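Local coordinates for cell division protein FtsX (PDB 6HE6) that forms, with FtsE, an ABC-transporter-family complex of cell division, its extracellular loop interacting with the peptidoglycan hydrolase PcsB, at residues S50-Y64 / N83-A95. Residues are numbered along the deposited sequence; the frame is centred on the assembly and turned at random.
Sequences STVKSVTFSSKEEQY and NPLYDAYIVEANA. With CAT (dodecane-trimethylamine), chain C.
The edge of Phe57 points at the face of Tyr89 on an antiparallel strand pair, a T-shaped contact with ring centroids 5.4 Å apart and planes turned by 60°. Followed outward, the Phe57 side chain has CB beside Tyr89 CE1. Its CG lies anti to the backbone N (chi1 -168°), which carries CD1 over the Tyr89 face, 3.7 Å from CE1 of that tyrosine, and close to Ala88 O as well. CE1 then passes Asp87 CB, and CZ ends against Asp87 OD2, which sits at the ring edge with the carboxylate steeply turned. The other Asp87 oxygen, OD1, takes the backbone N of Lys60 at 2.8 Å, tying the residue just before strand 88-93 to the first turn of helix 60-70, where Ser59, the N-cap residue, accepts the N-H of Glu62 on its OG. On the same face of the sheet, Val55 CG2 presses on Tyr89 CD1 at 3.4 Å.

The opposite face is more polar. Ser54 OG donates to Glu92 OE1 at 2.9 Å, using the oxygen's anti lone pair, and a water links Ser54 OG, Thr56 OG1 and Ile90 O. A classic beta bulge sets Lys53 and Ser54 together opposite the single residue Glu92. Further along, Ser58 O is gripped from opposite faces of its plane by Ala88 N and by Gln63 NE2, the latter 3.2 Å away.

Beyond the strands, Tyr64 and Pro84 touch the bound dodecane-trimethylamine, with C2 of the alkyl chain over one face of the tyrosine ring. Strand 52-58 is the outer strand of the four-stranded sheet; strand 88-93 continues it inward to strand 11-16, while helix 41-47 covers Val55 and Tyr89 and helix 99-107 covers Val52 and Ala93.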
ATOM      1  N   SER A  50       8.034  -1.851  15.928  1.00 64.34           N
ATOM      2  CA  SER A  50       9.087  -2.810  16.247  1.00 67.77           C
ATOM      3  C   SER A  50       8.777  -4.211  15.738  1.00 60.40           C
ATOM      4  O   SER A  50       9.706  -4.986  15.489  1.00 63.09           O
ATOM      5  CB  SER A  50       9.324  -2.852  17.763  1.00 72.85           C
ATOM      6  OG  SER A  50       8.102  -2.734  18.457  1.00 82.01           O
ATOM      7  N   THR A  51       7.507  -4.556  15.568  1.00 64.83           N
ATOM      8  CA  THR A  51       7.145  -5.897  15.129  1.00 61.13           C
ATOM      9  C   THR A  51       7.008  -6.048  13.612  1.00 62.32           C
ATOM     10  O   THR A  51       6.610  -7.125  13.160  1.00 62.38           O
ATOM     11  CB  THR A  51       5.843  -6.323  15.789  1.00 59.26           C
ATOM     12  OG1 THR A  51       4.854  -5.327  15.542  1.00 64.33           O
ATOM     13  CG2 THR A  51       6.032  -6.465  17.304  1.00 63.18           C
ATOM     14  N   VAL A  52       7.339  -5.024  12.802  1.00 54.56           N
ATOM     15  CA  VAL A  52       7.283  -5.162  11.345  1.00 51.57           C
ATOM     16  C   VAL A  52       8.680  -5.355  10.763  1.00 52.74           C
ATOM     17  O   VAL A  52       9.643  -4.689  11.165  1.00 53.91           O
ATOM     18  CB  VAL A  52       6.582  -3.962  10.682  1.00 58.79           C
ATOM     19  CG1 VAL A  52       5.264  -3.674  11.356  1.00 48.65           C
ATOM     20  CG2 VAL A  52       7.460  -2.758  10.739  1.00 72.89           C
ATOM     21  N   LYS A  53       8.790  -6.258   9.788  1.00 55.58           N
ATOM     22  CA  LYS A  53      10.082  -6.533   9.167  1.00 59.90           C
ATOM     23  C   LYS A  53      10.284  -5.801   7.845  1.00 54.20           C
ATOM     24  O   LYS A  53      11.411  -5.398   7.531  1.00 53.68           O
ATOM     25  CB  LYS A  53      10.270  -8.040   8.944  1.00 60.13           C
ATOM     26  CG  LYS A  53      11.594  -8.375   8.210  1.00 73.26           C
ATOM     27  CD  LYS A  53      11.841  -9.869   7.985  1.00 80.19           C
ATOM     28  CE  LYS A  53      13.249 -10.247   8.466  1.00 90.53           C
ATOM     29  NZ  LYS A  53      13.456 -11.718   8.656  1.00 88.21           N
ATOM     30  N   SER A  54       9.236  -5.630   7.045  1.00 52.38           N
ATOM     31  CA  SER A  54       9.377  -4.936   5.772  1.00 55.55           C
ATOM     32  C   SER A  54       8.034  -4.332   5.377  1.00 56.41           C
ATOM     33  O   SER A  54       6.975  -4.845   5.746  1.00 54.20           O
ATOM     34  CB  SER A  54       9.879  -5.887   4.682  1.00 52.63           C
ATOM     35  OG  SER A  54       8.893  -6.862   4.395  1.00 49.32           O
ATOM     36  N   VAL A  55       8.089  -3.229   4.629  1.00 43.08           N
ATOM     37  CA  VAL A  55       6.888  -2.579   4.126  1.00 51.04           C
ATOM     38  C   VAL A  55       7.166  -2.154   2.689  1.00 52.02           C
ATOM     39  O   VAL A  55       8.088  -1.372   2.428  1.00 51.40           O
ATOM     40  CB  VAL A  55       6.466  -1.386   4.990  1.00 54.56           C
ATOM     41  CG1 VAL A  55       7.625  -0.555   5.249  1.00 64.86           C
ATOM     42  CG2 VAL A  55       5.417  -0.531   4.295  1.00 45.08           C
ATOM     43  N   THR A  56       6.392  -2.695   1.762  1.00 47.03           N
ATOM     44  CA  THR A  56       6.643  -2.591   0.332  1.00 37.94           C
ATOM     45  C   THR A  56       5.436  -1.969  -0.353  1.00 40.92           C
ATOM     46  O   THR A  56       4.320  -2.477  -0.217  1.00 47.66           O
ATOM     47  CB  THR A  56       6.916  -3.984  -0.245  1.00 49.37           C
ATOM     48  OG1 THR A  56       8.002  -4.593   0.471  1.00 51.24           O
ATOM     49  CG2 THR A  56       7.260  -3.890  -1.703  1.00 53.34           C
ATOM     50  N   PHE A  57       5.653  -0.871  -1.081  1.00 47.37           N
ATOM     51  CA  PHE A  57       4.567  -0.240  -1.817  1.00 48.48           C
ATOM     52  C   PHE A  57       4.031  -1.147  -2.926  1.00 56.69           C
ATOM     53  O   PHE A  57       4.797  -1.728  -3.699  1.00 53.36           O
ATOM     54  CB  PHE A  57       5.029   1.091  -2.439  1.00 49.21           C
ATOM     55  CG  PHE A  57       3.893   1.942  -2.976  1.00 47.75           C
ATOM     56  CD1 PHE A  57       2.859   2.348  -2.148  1.00 46.21           C
ATOM     57  CD2 PHE A  57       3.863   2.332  -4.307  1.00 53.24           C
ATOM     58  CE1 PHE A  57       1.815   3.131  -2.644  1.00 53.72           C
ATOM     59  CE2 PHE A  57       2.843   3.106  -4.793  1.00 55.99           C
ATOM     60  CZ  PHE A  57       1.811   3.504  -3.964  1.00 56.49           C
ATOM     61  N   SER A  58       2.697  -1.222  -3.033  1.00 51.56           N
ATOM     62  CA  SER A  58       2.005  -1.918  -4.126  1.00 55.37           C
ATOM     63  C   SER A  58       0.962  -0.965  -4.703  1.00 52.67           C
ATOM     64  O   SER A  58      -0.102  -0.758  -4.110  1.00 51.37           O
ATOM     65  CB  SER A  58       1.349  -3.220  -3.649  1.00 63.82           C
ATOM     66  OG  SER A  58       0.394  -3.719  -4.584  1.00 60.32           O
ATOM     67  N   SER A  59       1.258  -0.384  -5.855  1.00 46.74           N
ATOM     68  CA  SER A  59       0.347   0.590  -6.435  1.00 58.06           C
ATOM     69  C   SER A  59      -0.957  -0.056  -6.923  1.00 57.19           C
ATOM     70  O   SER A  59      -1.029  -1.258  -7.224  1.00 56.12           O
ATOM     71  CB  SER A  59       0.997   1.269  -7.623  1.00 59.84           C
ATOM     72  OG  SER A  59       0.873   0.394  -8.718  1.00 58.12           O
ATOM     73  N   LYS A  60      -1.977   0.786  -7.081  1.00 62.92           N
ATOM     74  CA  LYS A  60      -3.238   0.306  -7.637  1.00 62.74           C
ATOM     75  C   LYS A  60      -3.067  -0.194  -9.073  1.00 63.76           C
ATOM     76  O   LYS A  60      -3.697  -1.183  -9.473  1.00 57.58           O
ATOM     77  CB  LYS A  60      -4.303   1.406  -7.565  1.00 60.97           C
ATOM     78  CG  LYS A  60      -3.964   2.718  -8.275  1.00 52.40           C
ATOM     79  CD  LYS A  60      -5.078   3.770  -8.025  1.00 56.18           C
ATOM     80  CE  LYS A  60      -4.500   5.159  -7.747  1.00 69.77           C
ATOM     81  NZ  LYS A  60      -3.789   5.752  -8.934  1.00 71.48           N
ATOM     82  N   GLU A  61      -2.231   0.478  -9.865  1.00 55.08           N
ATOM     83  CA  GLU A  61      -1.922  -0.003 -11.209  1.00 63.34           C
ATOM     84  C   GLU A  61      -1.406  -1.435 -11.157  1.00 65.85           C
ATOM     85  O   GLU A  61      -1.996  -2.354 -11.738  1.00 59.19           O
ATOM     86  CB  GLU A  61      -0.888   0.921 -11.859  1.00 62.79           C
ATOM     87  CG  GLU A  61      -1.415   2.327 -12.113  1.00 60.85           C
ATOM     88  CD  GLU A  61      -1.561   3.165 -10.859  1.00 65.20           C
ATOM     89  OE1 GLU A  61      -0.956   2.810  -9.827  1.00 64.09           O
ATOM     90  OE2 GLU A  61      -2.294   4.180 -10.908  1.00 65.96           O
ATOM     91  N   GLU A  62      -0.320  -1.638 -10.408  1.00 50.88           N
ATOM     92  CA  GLU A  62       0.287  -2.954 -10.289  1.00 57.10           C
ATOM     93  C   GLU A  62      -0.734  -4.009  -9.857  1.00 60.63           C
ATOM     94  O   GLU A  62      -0.756  -5.115 -10.412  1.00 57.75           O
ATOM     95  CB  GLU A  62       1.449  -2.849  -9.302  1.00 70.74           C
ATOM     96  CG  GLU A  62       2.109  -4.128  -8.899  1.00 85.47           C
ATOM     97  CD  GLU A  62       2.988  -3.917  -7.680  1.00 98.64           C
ATOM     98  OE1 GLU A  62       3.440  -2.766  -7.460  1.00100.77           O
ATOM     99  OE2 GLU A  62       3.205  -4.892  -6.930  1.00105.05           O
ATOM    100  N   GLN A  63      -1.612  -3.680  -8.891  1.00 55.73           N
ATOM    101  CA  GLN A  63      -2.601  -4.653  -8.424  1.00 59.79           C
ATOM    102  C   GLN A  63      -3.555  -5.056  -9.530  1.00 65.08           C
ATOM    103  O   GLN A  63      -4.029  -6.198  -9.549  1.00 71.90           O
ATOM    104  CB  GLN A  63      -3.414  -4.124  -7.236  1.00 63.75           C
ATOM    105  CG  GLN A  63      -2.623  -3.915  -5.967  1.00 66.72           C
ATOM    106  CD  GLN A  63      -3.459  -3.311  -4.838  1.00 79.19           C
ATOM    107  OE1 GLN A  63      -4.573  -3.766  -4.555  1.00100.74           O
ATOM    108  NE2 GLN A  63      -2.922  -2.269  -4.201  1.00 65.89           N
ATOM    109  N   TYR A  64      -3.850  -4.141 -10.458  1.00 57.86           N
ATOM    110  CA  TYR A  64      -4.772  -4.491 -11.528  1.00 63.91           C
ATOM    111  C   TYR A  64      -4.078  -5.345 -12.588  1.00 55.53           C
ATOM    112  O   TYR A  64      -4.666  -6.305 -13.089  1.00 52.57           O
ATOM    113  CB  TYR A  64      -5.391  -3.235 -12.151  1.00 56.46           C
ATOM    114  CG  TYR A  64      -6.157  -3.545 -13.411  1.00 57.07           C
ATOM    115  CD1 TYR A  64      -7.378  -4.207 -13.349  1.00 59.20           C
ATOM    116  CD2 TYR A  64      -5.660  -3.203 -14.662  1.00 58.20           C
ATOM    117  CE1 TYR A  64      -8.088  -4.515 -14.493  1.00 65.53           C
ATOM    118  CE2 TYR A  64      -6.378  -3.514 -15.831  1.00 55.59           C
ATOM    119  CZ  TYR A  64      -7.588  -4.164 -15.727  1.00 62.99           C
ATOM    120  OH  TYR A  64      -8.312  -4.487 -16.856  1.00 67.17           O
ATOM    121  N   ASN A  83      -8.822   3.916 -12.328  1.00 52.00           N
ATOM    122  CA  ASN A  83      -8.602   2.711 -11.532  1.00 53.18           C
ATOM    123  C   ASN A  83      -9.267   2.902 -10.174  1.00 61.69           C
ATOM    124  O   ASN A  83      -8.902   3.830  -9.445  1.00 67.13           O
ATOM    125  CB  ASN A  83      -7.089   2.443 -11.368  1.00 48.68           C
ATOM    126  CG  ASN A  83      -6.802   1.079 -10.800  1.00 58.23           C
ATOM    127  OD1 ASN A  83      -7.589   0.546 -10.016  1.00 63.24           O
ATOM    128  ND2 ASN A  83      -5.655   0.513 -11.164  1.00 52.38           N
ATOM    129  N   PRO A  84     -10.255   2.085  -9.805  1.00 66.16           N
ATOM    130  CA  PRO A  84     -10.928   2.255  -8.508  1.00 65.96           C
ATOM    131  C   PRO A  84     -10.229   1.598  -7.329  1.00 61.76           C
ATOM    132  O   PRO A  84     -10.713   1.740  -6.200  1.00 69.14           O
ATOM    133  CB  PRO A  84     -12.288   1.587  -8.747  1.00 59.37           C
ATOM    134  CG  PRO A  84     -11.992   0.511  -9.723  1.00 57.92           C
ATOM    135  CD  PRO A  84     -10.923   1.076 -10.642  1.00 56.26           C
ATOM    136  N   LEU A  85      -9.134   0.879  -7.557  1.00 58.51           N
ATOM    137  CA  LEU A  85      -8.433   0.198  -6.476  1.00 61.10           C
ATOM    138  C   LEU A  85      -7.613   1.196  -5.656  1.00 57.46           C
ATOM    139  O   LEU A  85      -7.430   2.353  -6.036  1.00 61.18           O
ATOM    140  CB  LEU A  85      -7.541  -0.911  -7.031  1.00 56.21           C
ATOM    141  CG  LEU A  85      -8.220  -1.944  -7.942  1.00 53.59           C
ATOM    142  CD1 LEU A  85      -7.218  -2.980  -8.466  1.00 64.01           C
ATOM    143  CD2 LEU A  85      -9.386  -2.629  -7.207  1.00 63.80           C
ATOM    144  N   TYR A  86      -7.116   0.730  -4.516  1.00 60.31           N
ATOM    145  CA  TYR A  86      -6.384   1.560  -3.564  1.00 61.69           C
ATOM    146  C   TYR A  86      -4.915   1.174  -3.577  1.00 54.86           C
ATOM    147  O   TYR A  86      -4.591  -0.017  -3.505  1.00 56.94           O
ATOM    148  CB  TYR A  86      -6.938   1.384  -2.149  1.00 68.69           C
ATOM    149  CG  TYR A  86      -8.235   2.096  -1.870  1.00 74.69           C
ATOM    150  CD1 TYR A  86      -9.360   1.873  -2.657  1.00 78.22           C
ATOM    151  CD2 TYR A  86      -8.341   2.985  -0.807  1.00 80.24           C
ATOM    152  CE1 TYR A  86     -10.550   2.524  -2.404  1.00 77.50           C
ATOM    153  CE2 TYR A  86      -9.528   3.641  -0.547  1.00 81.48           C
ATOM    154  CZ  TYR A  86     -10.627   3.405  -1.350  1.00 80.68           C
ATOM    155  OH  TYR A  86     -11.810   4.053  -1.098  1.00 86.34           O
ATOM    156  N   ASP A  87      -4.026   2.174  -3.667  1.00 59.42           N
ATOM    157  CA  ASP A  87      -2.622   1.974  -3.319  1.00 58.43           C
ATOM    158  C   ASP A  87      -2.516   1.327  -1.947  1.00 62.70           C
ATOM    159  O   ASP A  87      -3.352   1.558  -1.064  1.00 58.39           O
ATOM    160  CB  ASP A  87      -1.858   3.303  -3.300  1.00 63.39           C
ATOM    161  CG  ASP A  87      -1.682   3.909  -4.677  1.00 68.25           C
ATOM    162  OD1 ASP A  87      -1.945   3.214  -5.687  1.00 58.29           O
ATOM    163  OD2 ASP A  87      -1.261   5.082  -4.741  1.00 68.90           O
ATOM    164  N   ALA A  88      -1.470   0.531  -1.749  1.00 48.73           N
ATOM    165  CA  ALA A  88      -1.377  -0.260  -0.536  1.00 52.78           C
ATOM    166  C   ALA A  88       0.081  -0.451  -0.158  1.00 52.41           C
ATOM    167  O   ALA A  88       0.974  -0.397  -1.004  1.00 47.70           O
ATOM    168  CB  ALA A  88      -2.065  -1.625  -0.708  1.00 48.97           C
ATOM    169  N   TYR A  89       0.315  -0.683   1.135  1.00 41.52           N
ATOM    170  CA  TYR A  89       1.597  -1.191   1.603  1.00 41.42           C
ATOM    171  C   TYR A  89       1.415  -2.646   2.018  1.00 48.16           C
ATOM    172  O   TYR A  89       0.432  -2.997   2.683  1.00 49.72           O
ATOM    173  CB  TYR A  89       2.148  -0.359   2.781  1.00 46.97           C
ATOM    174  CG  TYR A  89       2.776   0.948   2.334  1.00 49.17           C
ATOM    175  CD1 TYR A  89       3.959   0.960   1.599  1.00 47.30           C
ATOM    176  CD2 TYR A  89       2.179   2.161   2.630  1.00 41.61           C
ATOM    177  CE1 TYR A  89       4.537   2.151   1.194  1.00 44.18           C
ATOM    178  CE2 TYR A  89       2.744   3.358   2.219  1.00 47.25           C
ATOM    179  CZ  TYR A  89       3.916   3.340   1.492  1.00 44.48           C
ATOM    180  OH  TYR A  89       4.469   4.512   1.060  1.00 51.94           O
ATOM    181  N   ILE A  90       2.355  -3.487   1.622  1.00 41.83           N
ATOM    182  CA  ILE A  90       2.357  -4.894   2.000  1.00 45.77           C
ATOM    183  C   ILE A  90       3.338  -5.012   3.155  1.00 50.61           C
ATOM    184  O   ILE A  90       4.546  -4.837   2.972  1.00 46.17           O
ATOM    185  CB  ILE A  90       2.736  -5.808   0.825  1.00 52.67           C
ATOM    186  CG1 ILE A  90       1.976  -5.447  -0.451  1.00 59.98           C
ATOM    187  CG2 ILE A  90       2.518  -7.273   1.200  1.00 56.72           C
ATOM    188  CD1 ILE A  90       0.485  -5.788  -0.440  1.00 60.15           C
ATOM    189  N   VAL A  91       2.818  -5.249   4.354  1.00 47.83           N
ATOM    190  CA  VAL A  91       3.615  -5.246   5.577  1.00 44.96           C
ATOM    191  C   VAL A  91       3.868  -6.686   5.990  1.00 53.72           C
ATOM    192  O   VAL A  91       2.938  -7.506   6.005  1.00 56.00           O
ATOM    193  CB  VAL A  91       2.907  -4.473   6.703  1.00 47.58           C
ATOM    194  CG1 VAL A  91       3.742  -4.471   7.990  1.00 54.18           C
ATOM    195  CG2 VAL A  91       2.569  -3.018   6.261  1.00 46.99           C
ATOM    196  N   GLU A  92       5.125  -6.994   6.319  1.00 46.02           N
ATOM    197  CA  GLU A  92       5.520  -8.303   6.817  1.00 51.45           C
ATOM    198  C   GLU A  92       5.784  -8.203   8.314  1.00 52.65           C
ATOM    199  O   GLU A  92       6.659  -7.443   8.737  1.00 56.67           O
ATOM    200  CB  GLU A  92       6.768  -8.796   6.085  1.00 59.67           C
ATOM    201  CG  GLU A  92       7.348 -10.095   6.645  1.00 69.37           C
ATOM    202  CD  GLU A  92       8.650 -10.472   5.968  1.00 80.53           C
ATOM    203  OE1 GLU A  92       9.273  -9.570   5.372  1.00 85.76           O
ATOM    204  OE2 GLU A  92       9.050 -11.656   6.029  1.00 82.02           O
ATOM    205  N   ALA A  93       5.023  -8.962   9.108  1.00 52.20           N
ATOM    206  CA  ALA A  93       5.195  -9.024  10.557  1.00 57.79           C
ATOM    207  C   ALA A  93       6.394  -9.899  10.921  1.00 62.65           C
ATOM    208  O   ALA A  93       6.850 -10.714  10.126  1.00 61.07           O
ATOM    209  CB  ALA A  93       3.942  -9.581  11.237  1.00 53.48           C
ATOM    210  N   ASN A  94       6.894  -9.738  12.150  1.00 60.20           N
ATOM    211  CA  ASN A  94       7.991 -10.591  12.597  1.00 55.67           C
ATOM    212  C   ASN A  94       7.506 -11.991  12.963  1.00 64.69           C
ATOM    213  O   ASN A  94       8.247 -12.966  12.793  1.00 60.34           O
ATOM    214  CB  ASN A  94       8.707  -9.956  13.796  1.00 66.68           C
ATOM    215  CG  ASN A  94       9.831  -8.999  13.386  1.00 79.20           C
ATOM    216  OD1 ASN A  94      10.381  -9.082  12.283  1.00 86.35           O
ATOM    217  ND2 ASN A  94      10.168  -8.077  14.281  1.00 83.89           N
ATOM    218  N   ALA A  95       6.280 -12.114  13.468  1.00 61.73           N
ATOM    219  CA  ALA A  95       5.704 -13.393  13.846  1.00 58.39           C
ATOM    220  C   ALA A  95       4.219 -13.336  13.554  1.00 64.33           C
ATOM    221  O   ALA A  95       3.646 -12.240  13.492  1.00 64.16           O
ATOM    222  CB  ALA A  95       5.940 -13.707  15.334  1.00 61.47           C
TER
HETATM  223  C1  CAT C 201      -8.926   0.667 -15.224  1.00 78.22           C
HETATM  224  C2  CAT C 201      -9.348  -0.789 -14.976  1.00 77.48           C
HETATM  225  C3  CAT C 201      -9.879  -0.979 -13.545  1.00 68.28           C
HETATM  226  C4  CAT C 201     -10.859  -2.159 -13.422  1.00 73.44           C
HETATM  227  C5  CAT C 201     -11.250  -2.351 -11.946  1.00 75.21           C
HETATM  228  C6  CAT C 201     -12.448  -3.291 -11.729  1.00 78.45           C
HETATM  229  C7  CAT C 201     -13.532  -2.536 -10.954  1.00 77.40           C
HETATM  230  C8  CAT C 201     -14.451  -3.429 -10.113  1.00 81.03           C
HETATM  231  C9  CAT C 201     -14.827  -2.641  -8.853  1.00 80.98           C
HETATM  232  C10 CAT C 201     -16.059  -3.218  -8.160  1.00 82.46           C
HETATM  233  C11 CAT C 201     -15.845  -3.149  -6.644  1.00 80.07           C
HETATM  234  C12 CAT C 201     -17.046  -2.491  -5.964  1.00 74.88           C
HETATM  235  CA1 CAT C 201      -7.157   2.166 -15.871  1.00 71.90           C
HETATM  236  CB1 CAT C 201      -6.665   0.054 -14.903  1.00 78.24           C
HETATM  237  CC1 CAT C 201      -7.549   0.212 -17.120  1.00 84.41           C
HETATM  238  NE1 CAT C 201      -7.581   0.770 -15.778  1.00 81.02           N
HETATM  239  O   HOH W   1       6.862  -6.265   2.525  1.00 59.65           O